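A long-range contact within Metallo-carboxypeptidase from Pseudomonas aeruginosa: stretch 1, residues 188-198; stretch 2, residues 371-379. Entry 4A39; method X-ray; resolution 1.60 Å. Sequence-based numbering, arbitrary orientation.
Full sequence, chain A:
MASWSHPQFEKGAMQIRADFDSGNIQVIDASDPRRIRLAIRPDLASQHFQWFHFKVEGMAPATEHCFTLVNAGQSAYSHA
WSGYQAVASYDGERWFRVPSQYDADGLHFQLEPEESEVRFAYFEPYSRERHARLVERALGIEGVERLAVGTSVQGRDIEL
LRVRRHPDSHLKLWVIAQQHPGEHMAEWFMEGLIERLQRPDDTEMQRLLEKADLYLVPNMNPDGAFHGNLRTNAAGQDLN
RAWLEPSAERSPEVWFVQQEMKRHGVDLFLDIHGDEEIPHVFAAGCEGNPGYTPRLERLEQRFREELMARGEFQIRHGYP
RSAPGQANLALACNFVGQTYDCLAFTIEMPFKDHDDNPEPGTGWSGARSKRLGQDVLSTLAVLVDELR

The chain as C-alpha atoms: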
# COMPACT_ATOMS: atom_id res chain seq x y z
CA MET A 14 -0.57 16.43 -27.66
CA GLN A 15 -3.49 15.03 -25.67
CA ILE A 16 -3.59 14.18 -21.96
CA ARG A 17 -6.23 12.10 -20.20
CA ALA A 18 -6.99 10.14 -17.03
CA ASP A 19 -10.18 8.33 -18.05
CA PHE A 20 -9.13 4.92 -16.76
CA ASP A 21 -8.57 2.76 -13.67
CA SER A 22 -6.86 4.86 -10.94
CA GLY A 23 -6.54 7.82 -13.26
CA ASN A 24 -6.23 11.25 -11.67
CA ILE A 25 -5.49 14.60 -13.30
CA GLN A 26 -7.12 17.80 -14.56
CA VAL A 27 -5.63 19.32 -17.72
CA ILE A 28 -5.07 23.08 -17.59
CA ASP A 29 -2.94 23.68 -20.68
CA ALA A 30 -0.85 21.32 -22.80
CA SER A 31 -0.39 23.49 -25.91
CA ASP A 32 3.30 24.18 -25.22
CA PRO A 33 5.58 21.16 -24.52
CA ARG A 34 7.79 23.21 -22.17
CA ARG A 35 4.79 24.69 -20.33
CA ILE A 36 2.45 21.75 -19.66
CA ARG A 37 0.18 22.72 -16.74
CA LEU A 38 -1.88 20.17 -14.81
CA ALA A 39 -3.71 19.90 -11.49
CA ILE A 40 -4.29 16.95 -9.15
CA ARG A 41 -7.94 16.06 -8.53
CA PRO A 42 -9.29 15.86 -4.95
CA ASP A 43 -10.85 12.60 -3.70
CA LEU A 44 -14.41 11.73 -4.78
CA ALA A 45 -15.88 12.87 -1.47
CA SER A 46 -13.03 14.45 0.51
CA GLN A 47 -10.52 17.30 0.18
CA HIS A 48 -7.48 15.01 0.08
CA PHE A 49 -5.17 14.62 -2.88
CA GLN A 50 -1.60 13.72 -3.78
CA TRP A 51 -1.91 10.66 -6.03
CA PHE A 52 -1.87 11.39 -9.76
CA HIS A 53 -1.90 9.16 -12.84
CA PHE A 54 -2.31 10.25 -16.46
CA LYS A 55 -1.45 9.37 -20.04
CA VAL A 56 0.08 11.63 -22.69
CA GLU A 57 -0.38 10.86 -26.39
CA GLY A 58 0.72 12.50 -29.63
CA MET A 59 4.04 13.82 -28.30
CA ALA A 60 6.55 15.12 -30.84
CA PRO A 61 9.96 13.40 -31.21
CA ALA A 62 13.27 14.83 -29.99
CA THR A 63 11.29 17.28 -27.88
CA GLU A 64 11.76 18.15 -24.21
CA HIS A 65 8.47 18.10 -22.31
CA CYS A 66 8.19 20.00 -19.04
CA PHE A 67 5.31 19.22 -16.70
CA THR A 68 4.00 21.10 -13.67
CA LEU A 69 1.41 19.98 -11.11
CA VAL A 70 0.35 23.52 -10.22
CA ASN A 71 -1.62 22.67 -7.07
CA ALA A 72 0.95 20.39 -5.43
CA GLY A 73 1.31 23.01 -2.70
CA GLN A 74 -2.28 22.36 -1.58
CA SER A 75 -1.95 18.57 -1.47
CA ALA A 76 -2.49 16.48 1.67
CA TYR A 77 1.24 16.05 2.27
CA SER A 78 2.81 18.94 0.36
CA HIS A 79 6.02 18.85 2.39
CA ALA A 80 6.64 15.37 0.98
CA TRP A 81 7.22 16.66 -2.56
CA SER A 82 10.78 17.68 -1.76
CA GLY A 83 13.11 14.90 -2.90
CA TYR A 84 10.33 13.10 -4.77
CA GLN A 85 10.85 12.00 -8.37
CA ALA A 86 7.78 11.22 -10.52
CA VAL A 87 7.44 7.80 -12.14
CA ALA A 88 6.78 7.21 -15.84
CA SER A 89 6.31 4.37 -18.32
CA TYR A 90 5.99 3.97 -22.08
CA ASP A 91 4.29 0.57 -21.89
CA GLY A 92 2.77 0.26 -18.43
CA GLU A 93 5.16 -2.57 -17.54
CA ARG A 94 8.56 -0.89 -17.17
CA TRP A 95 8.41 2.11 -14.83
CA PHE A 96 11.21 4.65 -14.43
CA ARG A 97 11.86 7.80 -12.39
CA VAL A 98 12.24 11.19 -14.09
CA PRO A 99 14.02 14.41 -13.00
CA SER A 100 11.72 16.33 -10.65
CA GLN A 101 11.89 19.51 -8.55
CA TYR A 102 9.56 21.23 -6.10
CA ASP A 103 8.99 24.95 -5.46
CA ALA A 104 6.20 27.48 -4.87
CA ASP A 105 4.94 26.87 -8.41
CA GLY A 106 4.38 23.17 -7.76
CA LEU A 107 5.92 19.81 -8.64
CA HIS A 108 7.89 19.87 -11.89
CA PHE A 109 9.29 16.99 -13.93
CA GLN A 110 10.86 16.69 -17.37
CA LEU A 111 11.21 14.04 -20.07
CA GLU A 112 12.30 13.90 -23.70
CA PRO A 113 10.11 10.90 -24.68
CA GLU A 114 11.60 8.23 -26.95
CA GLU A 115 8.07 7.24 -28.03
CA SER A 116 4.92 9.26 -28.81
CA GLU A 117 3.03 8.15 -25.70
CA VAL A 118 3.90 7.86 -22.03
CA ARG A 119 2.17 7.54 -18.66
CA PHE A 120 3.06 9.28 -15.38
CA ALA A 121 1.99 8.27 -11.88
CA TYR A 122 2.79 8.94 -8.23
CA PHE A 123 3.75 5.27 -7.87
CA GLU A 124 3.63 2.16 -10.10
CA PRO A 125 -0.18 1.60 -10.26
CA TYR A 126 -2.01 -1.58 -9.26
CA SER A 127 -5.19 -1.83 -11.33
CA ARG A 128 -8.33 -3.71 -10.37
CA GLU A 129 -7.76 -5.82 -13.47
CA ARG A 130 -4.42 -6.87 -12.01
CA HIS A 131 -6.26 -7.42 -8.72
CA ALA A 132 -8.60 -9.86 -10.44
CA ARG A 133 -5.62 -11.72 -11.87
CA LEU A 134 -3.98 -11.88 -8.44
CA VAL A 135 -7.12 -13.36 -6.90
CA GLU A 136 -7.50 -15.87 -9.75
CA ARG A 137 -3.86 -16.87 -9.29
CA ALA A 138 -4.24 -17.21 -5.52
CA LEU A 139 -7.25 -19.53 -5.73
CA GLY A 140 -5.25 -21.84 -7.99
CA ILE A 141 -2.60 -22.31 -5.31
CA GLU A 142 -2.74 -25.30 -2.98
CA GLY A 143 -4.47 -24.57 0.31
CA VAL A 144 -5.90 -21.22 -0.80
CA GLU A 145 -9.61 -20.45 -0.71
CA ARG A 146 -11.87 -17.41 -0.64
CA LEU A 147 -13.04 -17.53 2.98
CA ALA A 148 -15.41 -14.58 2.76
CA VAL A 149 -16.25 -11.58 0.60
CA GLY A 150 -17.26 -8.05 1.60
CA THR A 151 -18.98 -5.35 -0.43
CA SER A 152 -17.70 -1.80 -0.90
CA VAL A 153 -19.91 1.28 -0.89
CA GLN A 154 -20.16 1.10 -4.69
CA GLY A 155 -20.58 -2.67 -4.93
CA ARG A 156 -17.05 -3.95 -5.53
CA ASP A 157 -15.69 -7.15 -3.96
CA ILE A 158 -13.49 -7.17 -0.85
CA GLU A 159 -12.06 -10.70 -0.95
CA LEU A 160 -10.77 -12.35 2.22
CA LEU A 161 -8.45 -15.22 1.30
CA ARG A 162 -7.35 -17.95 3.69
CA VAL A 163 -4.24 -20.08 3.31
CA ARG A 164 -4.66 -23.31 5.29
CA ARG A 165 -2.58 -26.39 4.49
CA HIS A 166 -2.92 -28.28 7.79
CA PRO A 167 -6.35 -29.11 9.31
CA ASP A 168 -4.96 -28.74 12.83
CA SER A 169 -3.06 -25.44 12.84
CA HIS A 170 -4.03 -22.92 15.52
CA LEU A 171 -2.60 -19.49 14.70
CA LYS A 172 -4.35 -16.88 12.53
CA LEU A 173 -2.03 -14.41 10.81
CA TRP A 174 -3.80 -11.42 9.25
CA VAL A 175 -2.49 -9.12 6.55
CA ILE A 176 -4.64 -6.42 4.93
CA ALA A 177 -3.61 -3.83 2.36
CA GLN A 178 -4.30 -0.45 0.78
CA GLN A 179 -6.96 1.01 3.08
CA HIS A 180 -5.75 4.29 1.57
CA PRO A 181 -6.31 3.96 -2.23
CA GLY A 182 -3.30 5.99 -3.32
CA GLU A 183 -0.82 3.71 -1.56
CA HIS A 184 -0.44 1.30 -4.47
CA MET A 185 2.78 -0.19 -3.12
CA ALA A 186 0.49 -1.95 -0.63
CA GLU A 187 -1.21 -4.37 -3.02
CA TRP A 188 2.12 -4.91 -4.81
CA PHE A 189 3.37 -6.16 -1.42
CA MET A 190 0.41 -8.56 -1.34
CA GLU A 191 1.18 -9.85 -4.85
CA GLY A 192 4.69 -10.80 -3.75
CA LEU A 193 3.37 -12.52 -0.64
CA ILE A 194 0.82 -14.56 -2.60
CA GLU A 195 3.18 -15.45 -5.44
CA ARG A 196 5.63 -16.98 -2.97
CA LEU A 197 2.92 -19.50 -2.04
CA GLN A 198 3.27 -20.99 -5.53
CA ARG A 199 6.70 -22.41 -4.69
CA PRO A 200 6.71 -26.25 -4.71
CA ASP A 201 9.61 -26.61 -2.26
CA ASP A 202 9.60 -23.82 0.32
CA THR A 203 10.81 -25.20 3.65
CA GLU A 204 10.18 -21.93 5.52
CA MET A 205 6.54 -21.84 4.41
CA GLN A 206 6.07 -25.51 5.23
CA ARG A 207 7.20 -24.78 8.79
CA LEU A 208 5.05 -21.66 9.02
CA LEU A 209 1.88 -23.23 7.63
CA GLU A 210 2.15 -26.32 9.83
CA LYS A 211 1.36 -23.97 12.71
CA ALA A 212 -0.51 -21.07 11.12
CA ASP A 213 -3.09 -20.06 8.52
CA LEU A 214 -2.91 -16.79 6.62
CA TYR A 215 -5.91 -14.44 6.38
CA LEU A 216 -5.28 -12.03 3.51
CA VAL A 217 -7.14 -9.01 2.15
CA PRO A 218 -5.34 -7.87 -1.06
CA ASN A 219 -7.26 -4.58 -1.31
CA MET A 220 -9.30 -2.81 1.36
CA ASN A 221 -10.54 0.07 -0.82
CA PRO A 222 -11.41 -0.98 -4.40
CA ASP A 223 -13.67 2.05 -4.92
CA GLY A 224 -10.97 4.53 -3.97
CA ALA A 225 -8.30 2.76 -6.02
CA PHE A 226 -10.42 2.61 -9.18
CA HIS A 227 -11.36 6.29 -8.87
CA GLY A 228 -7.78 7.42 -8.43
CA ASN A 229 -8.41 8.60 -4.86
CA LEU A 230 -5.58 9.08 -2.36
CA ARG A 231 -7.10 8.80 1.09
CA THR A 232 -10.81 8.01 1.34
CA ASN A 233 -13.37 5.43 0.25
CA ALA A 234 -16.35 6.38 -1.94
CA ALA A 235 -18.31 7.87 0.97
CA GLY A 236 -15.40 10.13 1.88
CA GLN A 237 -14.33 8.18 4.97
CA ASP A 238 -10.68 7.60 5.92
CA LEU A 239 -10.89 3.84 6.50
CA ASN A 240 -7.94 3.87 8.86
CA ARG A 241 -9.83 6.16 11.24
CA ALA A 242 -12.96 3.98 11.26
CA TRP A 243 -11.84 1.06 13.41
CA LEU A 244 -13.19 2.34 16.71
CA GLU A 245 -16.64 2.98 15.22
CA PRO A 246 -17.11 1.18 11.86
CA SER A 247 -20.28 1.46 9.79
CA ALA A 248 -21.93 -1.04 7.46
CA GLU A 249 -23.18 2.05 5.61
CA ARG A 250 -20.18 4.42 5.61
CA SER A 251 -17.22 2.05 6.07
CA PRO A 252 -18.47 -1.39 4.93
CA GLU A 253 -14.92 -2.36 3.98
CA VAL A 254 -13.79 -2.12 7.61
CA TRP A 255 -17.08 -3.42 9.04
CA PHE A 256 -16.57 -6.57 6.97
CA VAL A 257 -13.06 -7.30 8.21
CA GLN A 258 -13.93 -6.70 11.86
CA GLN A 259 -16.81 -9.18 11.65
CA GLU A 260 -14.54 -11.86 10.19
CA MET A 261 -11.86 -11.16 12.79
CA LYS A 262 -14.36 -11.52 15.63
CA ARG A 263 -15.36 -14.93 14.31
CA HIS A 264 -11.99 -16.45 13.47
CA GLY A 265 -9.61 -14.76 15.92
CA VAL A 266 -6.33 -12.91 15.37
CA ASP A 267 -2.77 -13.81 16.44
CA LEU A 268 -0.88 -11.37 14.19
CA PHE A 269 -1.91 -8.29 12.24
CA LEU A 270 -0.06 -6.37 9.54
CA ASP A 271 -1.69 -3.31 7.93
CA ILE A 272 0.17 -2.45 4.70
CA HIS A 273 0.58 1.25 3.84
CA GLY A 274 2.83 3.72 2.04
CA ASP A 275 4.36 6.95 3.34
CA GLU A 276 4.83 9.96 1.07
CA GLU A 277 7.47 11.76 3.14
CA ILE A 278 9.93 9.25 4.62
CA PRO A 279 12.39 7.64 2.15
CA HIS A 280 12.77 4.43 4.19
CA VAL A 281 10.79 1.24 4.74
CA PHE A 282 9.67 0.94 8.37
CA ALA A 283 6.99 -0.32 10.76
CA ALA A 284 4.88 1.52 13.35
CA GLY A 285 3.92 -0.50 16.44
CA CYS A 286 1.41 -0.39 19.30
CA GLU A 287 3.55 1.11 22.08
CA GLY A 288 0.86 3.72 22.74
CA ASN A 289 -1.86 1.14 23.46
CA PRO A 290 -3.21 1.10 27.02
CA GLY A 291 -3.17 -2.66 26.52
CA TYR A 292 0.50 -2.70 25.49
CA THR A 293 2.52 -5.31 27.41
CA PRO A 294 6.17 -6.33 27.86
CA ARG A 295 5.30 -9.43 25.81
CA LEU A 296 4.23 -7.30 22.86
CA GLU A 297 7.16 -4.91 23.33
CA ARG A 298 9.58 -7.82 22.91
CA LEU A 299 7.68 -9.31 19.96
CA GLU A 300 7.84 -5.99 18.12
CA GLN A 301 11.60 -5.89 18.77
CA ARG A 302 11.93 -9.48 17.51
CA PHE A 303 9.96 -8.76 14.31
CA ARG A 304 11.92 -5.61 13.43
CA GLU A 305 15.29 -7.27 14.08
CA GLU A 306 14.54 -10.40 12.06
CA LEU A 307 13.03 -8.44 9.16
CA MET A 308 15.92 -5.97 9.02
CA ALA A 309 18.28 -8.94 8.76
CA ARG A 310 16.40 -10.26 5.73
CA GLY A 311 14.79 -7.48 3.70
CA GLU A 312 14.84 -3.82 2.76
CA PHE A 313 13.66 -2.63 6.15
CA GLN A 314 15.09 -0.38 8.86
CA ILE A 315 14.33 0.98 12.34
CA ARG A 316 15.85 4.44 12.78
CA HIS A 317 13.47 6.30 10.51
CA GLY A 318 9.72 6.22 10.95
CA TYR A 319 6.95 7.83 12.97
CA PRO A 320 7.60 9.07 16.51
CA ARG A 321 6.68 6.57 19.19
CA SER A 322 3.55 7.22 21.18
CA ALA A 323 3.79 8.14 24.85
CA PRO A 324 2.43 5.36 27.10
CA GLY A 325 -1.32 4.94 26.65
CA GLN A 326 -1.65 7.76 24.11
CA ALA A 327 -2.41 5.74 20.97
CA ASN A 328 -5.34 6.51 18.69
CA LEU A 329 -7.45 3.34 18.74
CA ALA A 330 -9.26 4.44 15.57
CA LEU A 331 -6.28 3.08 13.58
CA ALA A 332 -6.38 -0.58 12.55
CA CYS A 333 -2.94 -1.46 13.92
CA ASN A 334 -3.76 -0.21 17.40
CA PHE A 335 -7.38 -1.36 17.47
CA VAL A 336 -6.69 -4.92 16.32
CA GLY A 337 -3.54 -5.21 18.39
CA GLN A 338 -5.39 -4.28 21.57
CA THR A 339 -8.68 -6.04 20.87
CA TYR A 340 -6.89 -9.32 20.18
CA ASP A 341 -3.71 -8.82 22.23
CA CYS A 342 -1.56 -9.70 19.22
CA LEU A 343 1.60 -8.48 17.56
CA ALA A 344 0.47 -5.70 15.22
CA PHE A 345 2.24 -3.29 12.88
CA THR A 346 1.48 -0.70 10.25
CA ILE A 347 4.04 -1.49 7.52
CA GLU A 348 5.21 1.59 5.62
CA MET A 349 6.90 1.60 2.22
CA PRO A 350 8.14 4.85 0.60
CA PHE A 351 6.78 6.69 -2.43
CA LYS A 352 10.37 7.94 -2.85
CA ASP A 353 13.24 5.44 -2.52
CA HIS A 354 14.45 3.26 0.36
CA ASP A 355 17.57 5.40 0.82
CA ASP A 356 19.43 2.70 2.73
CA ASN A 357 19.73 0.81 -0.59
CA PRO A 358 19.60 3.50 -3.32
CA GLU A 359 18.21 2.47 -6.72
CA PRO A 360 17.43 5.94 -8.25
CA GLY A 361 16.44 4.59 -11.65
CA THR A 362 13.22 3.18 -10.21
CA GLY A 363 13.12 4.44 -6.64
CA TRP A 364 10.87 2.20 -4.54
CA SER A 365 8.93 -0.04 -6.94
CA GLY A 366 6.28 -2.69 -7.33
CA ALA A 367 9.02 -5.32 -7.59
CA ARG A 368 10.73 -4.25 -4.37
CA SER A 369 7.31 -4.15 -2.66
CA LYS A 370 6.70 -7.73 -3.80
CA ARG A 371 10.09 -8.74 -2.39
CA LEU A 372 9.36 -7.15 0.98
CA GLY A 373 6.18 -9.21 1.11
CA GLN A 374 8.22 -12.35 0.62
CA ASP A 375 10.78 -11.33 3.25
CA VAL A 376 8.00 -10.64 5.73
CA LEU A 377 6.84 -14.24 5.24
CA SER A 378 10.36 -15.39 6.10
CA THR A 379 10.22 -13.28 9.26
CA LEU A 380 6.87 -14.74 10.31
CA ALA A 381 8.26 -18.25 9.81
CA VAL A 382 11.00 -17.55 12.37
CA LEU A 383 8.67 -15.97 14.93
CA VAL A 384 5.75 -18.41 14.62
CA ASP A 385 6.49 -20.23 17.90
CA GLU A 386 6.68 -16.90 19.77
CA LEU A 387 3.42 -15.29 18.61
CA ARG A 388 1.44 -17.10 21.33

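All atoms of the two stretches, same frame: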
# COMPACT_ATOMS: atom_id res chain seq x y z
N TRP A 188 0.96 -4.29 -4.17
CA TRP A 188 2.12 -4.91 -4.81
C TRP A 188 2.75 -5.85 -3.78
O TRP A 188 3.16 -6.97 -4.10
CB TRP A 188 3.14 -3.86 -5.27
CG TRP A 188 2.80 -3.23 -6.59
CD1 TRP A 188 2.35 -1.96 -6.80
CD2 TRP A 188 2.89 -3.85 -7.88
NE1 TRP A 188 2.15 -1.75 -8.15
CE2 TRP A 188 2.47 -2.89 -8.83
CE3 TRP A 188 3.27 -5.12 -8.32
CZ2 TRP A 188 2.42 -3.16 -10.20
CZ3 TRP A 188 3.23 -5.39 -9.69
CH2 TRP A 188 2.81 -4.41 -10.62
N PHE A 189 2.82 -5.38 -2.54
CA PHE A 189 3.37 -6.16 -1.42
C PHE A 189 2.58 -7.47 -1.32
O PHE A 189 3.16 -8.55 -1.15
CB PHE A 189 3.24 -5.33 -0.13
CG PHE A 189 3.61 -6.08 1.14
CD1 PHE A 189 2.71 -6.98 1.72
CD2 PHE A 189 4.81 -5.83 1.79
CE1 PHE A 189 3.01 -7.62 2.93
CE2 PHE A 189 5.12 -6.46 3.01
CZ PHE A 189 4.21 -7.36 3.57
N MET A 190 1.26 -7.38 -1.43
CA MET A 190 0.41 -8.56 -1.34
C MET A 190 0.65 -9.53 -2.50
O MET A 190 0.60 -10.74 -2.32
CB MET A 190 -1.07 -8.15 -1.31
CG MET A 190 -1.43 -7.23 -0.15
SD MET A 190 -1.15 -7.98 1.49
CE MET A 190 -2.56 -9.08 1.60
N GLU A 191 0.91 -8.99 -3.70
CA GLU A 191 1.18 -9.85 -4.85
C GLU A 191 2.44 -10.69 -4.61
O GLU A 191 2.48 -11.87 -4.96
CB GLU A 191 1.34 -9.02 -6.13
CG GLU A 191 1.69 -9.87 -7.36
CD GLU A 191 1.74 -9.06 -8.65
OE1 GLU A 191 0.73 -8.42 -8.98
OE2 GLU A 191 2.79 -9.08 -9.32
N GLY A 192 3.46 -10.08 -4.02
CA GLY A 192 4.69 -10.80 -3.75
C GLY A 192 4.46 -11.90 -2.73
O GLY A 192 4.98 -13.02 -2.87
N LEU A 193 3.69 -11.58 -1.70
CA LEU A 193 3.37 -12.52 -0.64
C LEU A 193 2.65 -13.74 -1.23
O LEU A 193 3.05 -14.88 -1.02
CB LEU A 193 2.49 -11.81 0.40
CG LEU A 193 2.16 -12.49 1.73
CD1 LEU A 193 1.68 -11.42 2.72
CD2 LEU A 193 1.10 -13.55 1.53
N ILE A 194 1.59 -13.48 -2.00
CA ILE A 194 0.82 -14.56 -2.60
C ILE A 194 1.61 -15.37 -3.63
O ILE A 194 1.49 -16.60 -3.67
CB ILE A 194 -0.49 -14.01 -3.24
CG1 ILE A 194 -1.52 -13.75 -2.15
CG2 ILE A 194 -1.06 -15.01 -4.24
CD1 ILE A 194 -1.13 -12.69 -1.15
N GLU A 195 2.42 -14.71 -4.44
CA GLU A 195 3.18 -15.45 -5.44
C GLU A 195 4.18 -16.41 -4.81
O GLU A 195 4.51 -17.44 -5.41
CB GLU A 195 3.91 -14.49 -6.39
CG GLU A 195 2.97 -13.60 -7.17
CD GLU A 195 3.61 -13.00 -8.40
OE1 GLU A 195 4.83 -12.73 -8.36
OE2 GLU A 195 2.89 -12.78 -9.40
N ARG A 196 4.68 -16.09 -3.62
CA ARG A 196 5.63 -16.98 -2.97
C ARG A 196 4.98 -18.31 -2.62
O ARG A 196 5.65 -19.35 -2.56
CB ARG A 196 6.22 -16.35 -1.70
CG ARG A 196 7.11 -17.33 -0.95
CD ARG A 196 7.92 -16.70 0.17
NE ARG A 196 8.71 -17.72 0.85
CZ ARG A 196 9.56 -17.50 1.84
NH1 ARG A 196 9.75 -16.26 2.30
NH2 ARG A 196 10.23 -18.51 2.39
N LEU A 197 3.67 -18.29 -2.38
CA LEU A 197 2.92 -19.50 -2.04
C LEU A 197 2.92 -20.54 -3.16
O LEU A 197 2.63 -21.71 -2.93
CB LEU A 197 1.48 -19.13 -1.67
CG LEU A 197 1.20 -18.70 -0.23
CD1 LEU A 197 1.33 -19.90 0.69
CD2 LEU A 197 2.14 -17.59 0.18
N GLN A 198 3.24 -20.10 -4.38
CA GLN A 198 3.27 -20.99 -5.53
C GLN A 198 4.45 -21.96 -5.51
O GLN A 198 4.41 -23.01 -6.14
CB GLN A 198 3.32 -20.18 -6.83
CG GLN A 198 2.11 -19.30 -7.08
CD GLN A 198 2.24 -18.50 -8.35
OE1 GLN A 198 3.09 -17.61 -8.47
NE2 GLN A 198 1.39 -18.80 -9.33
N ARG A 371 9.00 -8.08 -3.10
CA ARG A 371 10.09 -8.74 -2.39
C ARG A 371 9.94 -8.58 -0.88
O ARG A 371 10.19 -9.52 -0.12
CB ARG A 371 11.44 -8.18 -2.84
CG ARG A 371 12.62 -9.13 -2.61
CD ARG A 371 13.72 -8.51 -1.76
NE ARG A 371 14.23 -7.24 -2.30
CZ ARG A 371 14.85 -7.10 -3.46
NH1 ARG A 371 15.05 -8.16 -4.25
NH2 ARG A 371 15.28 -5.90 -3.85
N LEU A 372 9.54 -7.39 -0.44
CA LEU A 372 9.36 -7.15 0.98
C LEU A 372 8.28 -8.08 1.51
O LEU A 372 8.37 -8.59 2.63
CB LEU A 372 8.98 -5.69 1.25
CG LEU A 372 8.83 -5.30 2.73
CD1 LEU A 372 10.17 -5.37 3.44
CD2 LEU A 372 8.26 -3.89 2.82
N GLY A 373 7.25 -8.32 0.70
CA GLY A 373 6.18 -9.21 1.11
C GLY A 373 6.72 -10.60 1.36
O GLY A 373 6.34 -11.29 2.31
N GLN A 374 7.63 -11.03 0.49
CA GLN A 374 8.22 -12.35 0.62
C GLN A 374 9.16 -12.42 1.83
O GLN A 374 9.23 -13.45 2.50
CB GLN A 374 8.95 -12.73 -0.66
CG GLN A 374 8.01 -12.81 -1.86
CD GLN A 374 8.72 -13.19 -3.14
OE1 GLN A 374 9.63 -12.49 -3.60
NE2 GLN A 374 8.30 -14.30 -3.74
N ASP A 375 9.87 -11.34 2.11
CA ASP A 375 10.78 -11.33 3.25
C ASP A 375 10.01 -11.29 4.56
O ASP A 375 10.48 -11.79 5.59
CB ASP A 375 11.77 -10.17 3.16
CG ASP A 375 12.77 -10.33 2.02
OD1 ASP A 375 13.12 -11.48 1.70
OD2 ASP A 375 13.20 -9.31 1.46
N VAL A 376 8.82 -10.69 4.53
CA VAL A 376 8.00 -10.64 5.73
C VAL A 376 7.55 -12.07 6.05
O VAL A 376 7.48 -12.46 7.22
CB VAL A 376 6.76 -9.73 5.52
CG1 VAL A 376 5.71 -10.01 6.59
CG2 VAL A 376 7.18 -8.27 5.58
N LEU A 377 7.25 -12.85 5.02
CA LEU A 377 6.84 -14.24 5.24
C LEU A 377 7.97 -15.00 5.92
O LEU A 377 7.73 -15.82 6.80
CB LEU A 377 6.46 -14.91 3.92
CG LEU A 377 5.07 -14.54 3.37
CD1 LEU A 377 4.85 -15.21 2.02
CD2 LEU A 377 4.01 -14.98 4.36
N SER A 378 9.21 -14.73 5.50
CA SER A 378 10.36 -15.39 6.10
C SER A 378 10.45 -15.03 7.58
O SER A 378 10.76 -15.87 8.42
CB SER A 378 11.66 -14.98 5.40
OG SER A 378 11.76 -15.56 4.11
N THR A 379 10.18 -13.76 7.89
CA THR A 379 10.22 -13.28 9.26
C THR A 379 9.16 -13.96 10.12
O THR A 379 9.42 -14.36 11.25
CB THR A 379 10.04 -11.74 9.31
OG1 THR A 379 11.12 -11.12 8.61
CG2 THR A 379 10.02 -11.24 10.75

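Two helical segments, far apart in sequence, cross with their axes 6.8 Å apart at closest approach and their N-to-C directions inclined by 54°. The close approach is allowed by Gly373, which has no side chain. The CA atoms of Leu193 and Gly373 lie 4.7 Å apart, and a CB on Gly373 would point toward the partner helix and come within 2.4 Å of Phe189 O, a clash; the bare backbone therefore lets the helices meet here. Gly192 presents backbone to the other helix, and its carbonyl O lies 3.2 Å from Gln374 CG.

Phe189 provides the aromatic part of the contact. Its side chain, with chi1 in the t well, reaches along the second helix, so that Gly373 CA sits over one ring face, 3.6 Å from the centroid of the Phe189 ring and 15° off its normal, a CH-pi arrangement. Val376 CG2 approaches the ring edge, 3.7 Å from Phe189 CZ, while Leu372 CG packs 3.9 Å from Phe189 CE2.

Aliphatic packing continues around Leu377, which points toward the first helix. Its CD1 lies 3.8 Å from Leu193 CG and 4.0 Å from Leu197 CD2, and the same Leu377 CD1 is 3.9 Å from Arg196 CD, so the methylene portion of the arginine adds to this apolar surface.

Polar bonding across the interface is concentrated at Arg196, whose extended side chain (chi1 to chi3 all t) carries the guanidinium to the second helix. Arg196 NH1 donates a nearly straight hydrogen bond to Ser378 OG (2.8 Å, 166°) and a weak, more bent one to Gln374 O (2.9 Å, 128°). Both acceptors lie near the guanidinium plane, where its N-H bonds point. Arg196 NE and NH2 are hydrogen-bonded elsewhere in the structure, which helps this buried group satisfy its polar atoms.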